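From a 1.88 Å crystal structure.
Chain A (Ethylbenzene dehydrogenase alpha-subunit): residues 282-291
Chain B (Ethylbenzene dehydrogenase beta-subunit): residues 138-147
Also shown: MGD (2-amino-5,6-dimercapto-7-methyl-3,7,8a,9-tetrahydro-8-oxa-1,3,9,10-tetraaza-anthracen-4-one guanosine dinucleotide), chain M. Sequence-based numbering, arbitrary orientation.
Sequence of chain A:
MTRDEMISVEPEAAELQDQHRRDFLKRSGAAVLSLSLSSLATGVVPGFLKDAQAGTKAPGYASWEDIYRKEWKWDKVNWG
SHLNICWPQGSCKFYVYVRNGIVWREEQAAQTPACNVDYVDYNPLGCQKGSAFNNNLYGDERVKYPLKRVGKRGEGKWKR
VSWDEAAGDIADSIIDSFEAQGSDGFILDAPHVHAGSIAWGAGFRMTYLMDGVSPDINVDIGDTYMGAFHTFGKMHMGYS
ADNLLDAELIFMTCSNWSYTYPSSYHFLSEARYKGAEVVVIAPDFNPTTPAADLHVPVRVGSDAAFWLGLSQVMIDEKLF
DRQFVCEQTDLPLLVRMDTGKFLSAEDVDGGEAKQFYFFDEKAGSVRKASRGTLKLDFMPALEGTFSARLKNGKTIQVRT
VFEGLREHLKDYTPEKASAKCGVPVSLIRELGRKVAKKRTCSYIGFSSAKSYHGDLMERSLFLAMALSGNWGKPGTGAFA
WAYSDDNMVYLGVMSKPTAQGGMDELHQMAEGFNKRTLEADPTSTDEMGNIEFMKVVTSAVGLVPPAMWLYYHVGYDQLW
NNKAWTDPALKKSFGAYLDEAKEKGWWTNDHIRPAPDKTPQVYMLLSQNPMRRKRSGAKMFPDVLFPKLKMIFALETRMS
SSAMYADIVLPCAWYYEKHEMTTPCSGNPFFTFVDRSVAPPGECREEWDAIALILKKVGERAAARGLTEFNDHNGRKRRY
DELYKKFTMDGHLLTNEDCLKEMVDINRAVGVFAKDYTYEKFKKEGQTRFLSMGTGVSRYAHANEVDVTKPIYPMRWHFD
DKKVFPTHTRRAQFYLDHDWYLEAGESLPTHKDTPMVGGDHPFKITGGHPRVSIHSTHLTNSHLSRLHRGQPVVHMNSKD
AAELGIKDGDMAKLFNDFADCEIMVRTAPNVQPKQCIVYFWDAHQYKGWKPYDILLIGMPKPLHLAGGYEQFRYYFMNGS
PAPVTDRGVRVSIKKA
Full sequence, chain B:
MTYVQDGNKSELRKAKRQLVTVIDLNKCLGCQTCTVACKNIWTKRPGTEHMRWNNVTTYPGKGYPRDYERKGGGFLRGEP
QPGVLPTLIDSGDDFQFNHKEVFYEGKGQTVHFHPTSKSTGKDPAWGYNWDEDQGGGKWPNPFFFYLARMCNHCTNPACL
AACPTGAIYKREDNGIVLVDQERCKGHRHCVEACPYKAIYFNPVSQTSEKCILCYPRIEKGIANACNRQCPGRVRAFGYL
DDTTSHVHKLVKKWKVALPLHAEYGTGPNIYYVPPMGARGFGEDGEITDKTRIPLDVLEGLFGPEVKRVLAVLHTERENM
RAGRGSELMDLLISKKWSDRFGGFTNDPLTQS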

# COMPACT_ATOMS: atom_id res chain seq x y z
N ALA A 282 9.68 -13.22 10.92
CA ALA A 282 9.43 -13.30 9.50
C ALA A 282 10.57 -14.11 8.89
O ALA A 282 11.73 -13.98 9.32
N PRO A 283 10.28 -14.84 7.84
CA PRO A 283 11.37 -15.56 7.18
C PRO A 283 12.34 -14.59 6.52
O PRO A 283 13.55 -14.77 6.65
N ASP A 284 11.80 -13.55 5.90
CA ASP A 284 12.58 -12.48 5.30
C ASP A 284 12.73 -11.34 6.28
O ASP A 284 11.90 -11.13 7.18
N PHE A 285 13.80 -10.59 6.12
CA PHE A 285 13.96 -9.33 6.87
C PHE A 285 12.99 -8.37 6.23
O PHE A 285 13.35 -7.62 5.36
N ASN A 286 11.72 -8.42 6.67
CA ASN A 286 10.61 -7.89 5.89
C ASN A 286 10.45 -6.36 6.03
O ASN A 286 11.23 -5.71 6.75
N PRO A 287 9.58 -5.78 5.23
CA PRO A 287 9.44 -4.31 5.18
C PRO A 287 9.09 -3.61 6.49
O PRO A 287 9.21 -2.40 6.54
N THR A 288 8.71 -4.37 7.52
CA THR A 288 8.36 -3.80 8.84
C THR A 288 9.60 -3.70 9.74
O THR A 288 9.58 -3.07 10.79
N THR A 289 10.71 -4.32 9.31
CA THR A 289 11.91 -4.37 10.15
C THR A 289 12.59 -3.05 10.47
O THR A 289 13.39 -3.01 11.36
N PRO A 290 12.31 -1.98 9.73
CA PRO A 290 12.84 -0.68 10.17
C PRO A 290 12.37 -0.22 11.53
O PRO A 290 13.04 0.60 12.16
N ALA A 291 11.21 -0.72 11.95
CA ALA A 291 10.74 -0.51 13.31
C ALA A 291 11.17 -1.57 14.35
O ALA A 291 10.77 -1.48 15.50
N LYS B 138 24.23 -8.46 3.63
CA LYS B 138 24.35 -9.84 3.20
C LYS B 138 23.59 -10.64 4.25
O LYS B 138 23.74 -10.38 5.45
N TRP B 139 22.78 -11.58 3.79
CA TRP B 139 22.09 -12.51 4.67
C TRP B 139 23.05 -13.20 5.62
O TRP B 139 24.09 -13.70 5.18
N PRO B 140 22.70 -13.30 6.94
CA PRO B 140 21.46 -12.97 7.67
C PRO B 140 21.38 -11.57 8.24
O PRO B 140 20.55 -11.30 9.14
N ASN B 141 22.24 -10.68 7.73
CA ASN B 141 22.31 -9.29 8.12
C ASN B 141 22.03 -8.31 6.99
O ASN B 141 22.77 -7.34 6.82
N PRO B 142 20.91 -8.50 6.28
CA PRO B 142 20.55 -7.49 5.30
C PRO B 142 20.17 -6.20 6.07
O PRO B 142 19.81 -6.26 7.23
N PHE B 143 20.32 -5.04 5.45
CA PHE B 143 19.78 -3.84 6.06
C PHE B 143 19.25 -2.88 5.01
O PHE B 143 19.70 -2.87 3.86
N PHE B 144 18.25 -2.11 5.41
CA PHE B 144 17.68 -1.09 4.56
C PHE B 144 16.77 -0.27 5.47
O PHE B 144 16.37 -0.73 6.55
N PHE B 145 16.47 0.92 5.01
CA PHE B 145 15.51 1.83 5.60
C PHE B 145 15.02 2.70 4.45
O PHE B 145 15.56 2.59 3.34
N TYR B 146 14.01 3.54 4.69
CA TYR B 146 13.41 4.35 3.66
C TYR B 146 13.85 5.78 3.81
O TYR B 146 13.96 6.30 4.94
N LEU B 147 14.14 6.43 2.68
CA LEU B 147 14.76 7.73 2.72
C LEU B 147 13.96 8.74 1.90
O LEU B 147 14.01 8.73 0.65

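What does the start of the chain A stretch face? Mostly the bound MGD. Ala282(A) is out of reach of chain B, and Pro283(A) points away from it, its CD lying 3.3 Å from C4 of MGD. Asp284(A), chi1 p, also turns away, and its OD1 accepts a 2.7 Å hydrogen bond from O2' of MGD. Chain B is met here through backbone: Pro283(A) O lies 3.3 Å from CH2 of Trp139(B), a residue with chi1 t whose side-chain end comes nearer to chain A.

How does Phe285(A) fill the contact? It points toward chain B with chi1 t and has the largest covered area of either stretch. Its CB packs 3.4 Å from CG of Pro142(B), while its CE2 lies 3.3 Å from the carbonyl O of Pro142(B). Farther along, CD2 meets CE2 of Phe144(B) at 3.7 Å; the two ring planes are inclined at 81°. The packing has a polar cost: Phe285(A) O is buried without a partner.

How does the turn that follows meet chain B? Asn286(A), chi1 p, points away from chain B; its ND2 donates to O3' of MGD at 3.0 Å. Pro287(A) CB lies 3.7 Å from OH of Tyr146(B). Asn286(A) OD1 accepts from Thr288(A) N at 3.0 Å, and in the type I turn, Asn286(A) O receives both N (3.0 Å) and OG1 (2.7 Å) of Thr289(A).

Is the far end joined by polar links? No direct hydrogen bond crosses, but one water donates to Thr289(A) OG1 at 2.8 Å and to Phe144(B) O at 2.9 Å, bridging the chains. Pro290(A) then points toward chain B, its CG 3.8 Å from CE1 of Phe144(B), chi1 p, and 4.1 Å from CE2 of Tyr146(B), chi1 m.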

# COMPACT_ATOMS: atom_id res chain seq x y z
CB ALA A 282 9.37 -11.91 8.85
CB PRO A 283 10.67 -16.47 6.18
CG PRO A 283 9.28 -16.09 6.17
CD PRO A 283 8.97 -15.13 7.26
CB ASP A 284 11.96 -11.99 3.99
CG ASP A 284 10.48 -11.59 4.13
OD1 ASP A 284 9.69 -12.42 4.58
OD2 ASP A 284 10.12 -10.47 3.73
CB PHE A 285 15.41 -8.85 6.73
CG PHE A 285 15.79 -7.69 7.62
CD1 PHE A 285 15.75 -7.80 9.01
CD2 PHE A 285 16.25 -6.52 7.06
CE1 PHE A 285 16.15 -6.73 9.81
CE2 PHE A 285 16.66 -5.46 7.88
CZ PHE A 285 16.62 -5.57 9.23
CB ASN A 286 9.33 -8.73 6.20
CG ASN A 286 8.51 -8.21 7.37
OD1 ASN A 286 8.90 -7.28 8.06
ND2 ASN A 286 7.35 -8.84 7.61
CB PRO A 287 8.37 -4.09 4.11
CG PRO A 287 8.53 -5.26 3.21
CD PRO A 287 8.76 -6.42 4.19
CB THR A 288 7.20 -4.61 9.42
OG1 THR A 288 6.08 -4.56 8.50
CG2 THR A 288 6.73 -4.09 10.77
CB THR A 289 12.94 -5.37 9.59
OG1 THR A 289 13.33 -4.99 8.25
CG2 THR A 289 12.34 -6.80 9.65
CB PRO A 290 12.31 0.28 9.11
CG PRO A 290 12.21 -0.62 7.87
CD PRO A 290 11.65 -1.88 8.42
CB ALA A 291 9.22 -0.37 13.32
CB LYS B 138 25.81 -10.27 3.17
CG LYS B 138 25.97 -11.60 2.44
CD LYS B 138 27.38 -12.18 2.45
CE LYS B 138 27.30 -13.70 2.36
NZ LYS B 138 28.65 -14.35 2.21
CB TRP B 139 21.36 -13.57 3.84
CG TRP B 139 20.49 -14.41 4.71
CD1 TRP B 139 20.80 -15.57 5.29
CD2 TRP B 139 19.20 -14.04 5.17
NE1 TRP B 139 19.75 -16.00 6.07
CE2 TRP B 139 18.75 -15.06 6.02
CE3 TRP B 139 18.36 -12.96 4.91
CZ2 TRP B 139 17.49 -15.04 6.61
CZ3 TRP B 139 17.11 -12.93 5.52
CH2 TRP B 139 16.70 -13.95 6.38
CB PRO B 140 21.48 -14.01 8.79
CG PRO B 140 22.92 -14.13 9.13
CD PRO B 140 23.67 -13.97 7.83
CB ASN B 141 23.69 -8.96 8.71
CG ASN B 141 23.93 -9.63 10.03
OD1 ASN B 141 23.13 -9.47 10.92
ND2 ASN B 141 25.01 -10.45 10.13
CB PRO B 142 19.34 -8.12 4.59
CG PRO B 142 18.68 -8.93 5.67
CD PRO B 142 19.86 -9.53 6.42
CB PHE B 143 20.82 -3.18 6.91
CG PHE B 143 21.95 -2.67 6.14
CD1 PHE B 143 23.04 -3.48 5.84
CD2 PHE B 143 21.94 -1.38 5.67
CE1 PHE B 143 24.11 -3.00 5.13
CE2 PHE B 143 23.05 -0.90 4.93
CZ PHE B 143 24.08 -1.72 4.65
CB PHE B 144 16.83 -1.70 3.44
CG PHE B 144 15.57 -2.35 3.93
CD1 PHE B 144 14.41 -1.65 4.03
CD2 PHE B 144 15.56 -3.72 4.29
CE1 PHE B 144 13.24 -2.25 4.55
CE2 PHE B 144 14.41 -4.30 4.77
CZ PHE B 144 13.24 -3.55 4.90
CB PHE B 145 16.14 2.68 6.72
CG PHE B 145 17.33 3.45 6.32
CD1 PHE B 145 18.60 2.90 6.43
CD2 PHE B 145 17.22 4.75 5.81
CE1 PHE B 145 19.72 3.60 6.09
CE2 PHE B 145 18.34 5.45 5.44
CZ PHE B 145 19.62 4.88 5.59
CB TYR B 146 11.91 4.20 3.68
CG TYR B 146 11.47 2.77 3.50
CD1 TYR B 146 11.60 2.15 2.26
CD2 TYR B 146 10.91 2.04 4.55
CE1 TYR B 146 11.23 0.83 2.08
CE2 TYR B 146 10.48 0.69 4.37
CZ TYR B 146 10.64 0.12 3.12
OH TYR B 146 10.23 -1.18 2.92
CB LEU B 147 16.19 7.63 2.20
CG LEU B 147 16.98 8.96 2.17
CD1 LEU B 147 17.04 9.56 3.58
CD2 LEU B 147 18.42 8.77 1.58
PB MGD M . 0.51 -10.46 5.19
O1B MGD M . 0.59 -9.28 4.28
O2B MGD M . 0.15 -11.74 4.54
O3B MGD M . -0.44 -10.30 6.43
O3A MGD M . -1.83 -8.18 6.15
PA MGD M . -0.97 -8.98 7.23
O1A MGD M . 0.11 -8.07 7.63
O2A MGD M . -1.83 -9.52 8.26
O5' MGD M . 1.93 -10.66 5.93
C5' MGD M . 3.12 -10.73 5.14
C4' MGD M . 4.28 -11.24 6.00
O4' MGD M . 4.07 -12.60 6.34
C3' MGD M . 5.44 -11.29 5.03
O3' MGD M . 6.13 -10.05 5.14
C2' MGD M . 6.27 -12.47 5.55
O2' MGD M . 7.53 -11.99 6.06
C1' MGD M . 5.39 -13.06 6.66
N9 MGD M . 5.44 -14.54 6.58
C8 MGD M . 5.16 -15.32 5.52
N7 MGD M . 5.27 -16.62 5.85
C5 MGD M . 5.62 -16.64 7.16
C6 MGD M . 5.91 -17.62 8.10
O6 MGD M . 5.92 -18.84 7.87
N1 MGD M . 6.22 -17.20 9.40
C2 MGD M . 6.29 -15.86 9.81
N2 MGD M . 6.63 -15.55 11.11
N3 MGD M . 5.98 -14.93 8.90
C4 MGD M . 5.68 -15.30 7.61
C10 MGD M . -2.92 -8.75 5.54
C11 MGD M . -4.07 -7.77 5.60
O11 MGD M . -3.66 -6.62 4.99
C12 MGD M . -5.39 -8.29 5.02
S12 MGD M . -5.87 -9.98 5.15
C13 MGD M . -6.24 -7.42 4.38
S13 MGD M . -7.74 -8.00 3.75
C14 MGD M . -5.86 -5.99 4.20
N15 MGD M . -5.35 -5.85 2.81
C16 MGD M . -4.40 -4.87 2.47
C17 MGD M . -4.01 -4.62 1.18
O17 MGD M . -4.47 -5.27 0.22
N18 MGD M . -3.04 -3.62 0.97
C19 MGD M . -2.50 -2.88 1.97
N19 MGD M . -1.57 -1.95 1.66
N20 MGD M . -2.87 -3.19 3.23
C21 MGD M . -3.81 -4.11 3.48
N22 MGD M . -4.19 -4.39 4.79
C23 MGD M . -4.71 -5.67 5.20
O HOH W 1 15.00 -2.73 8.15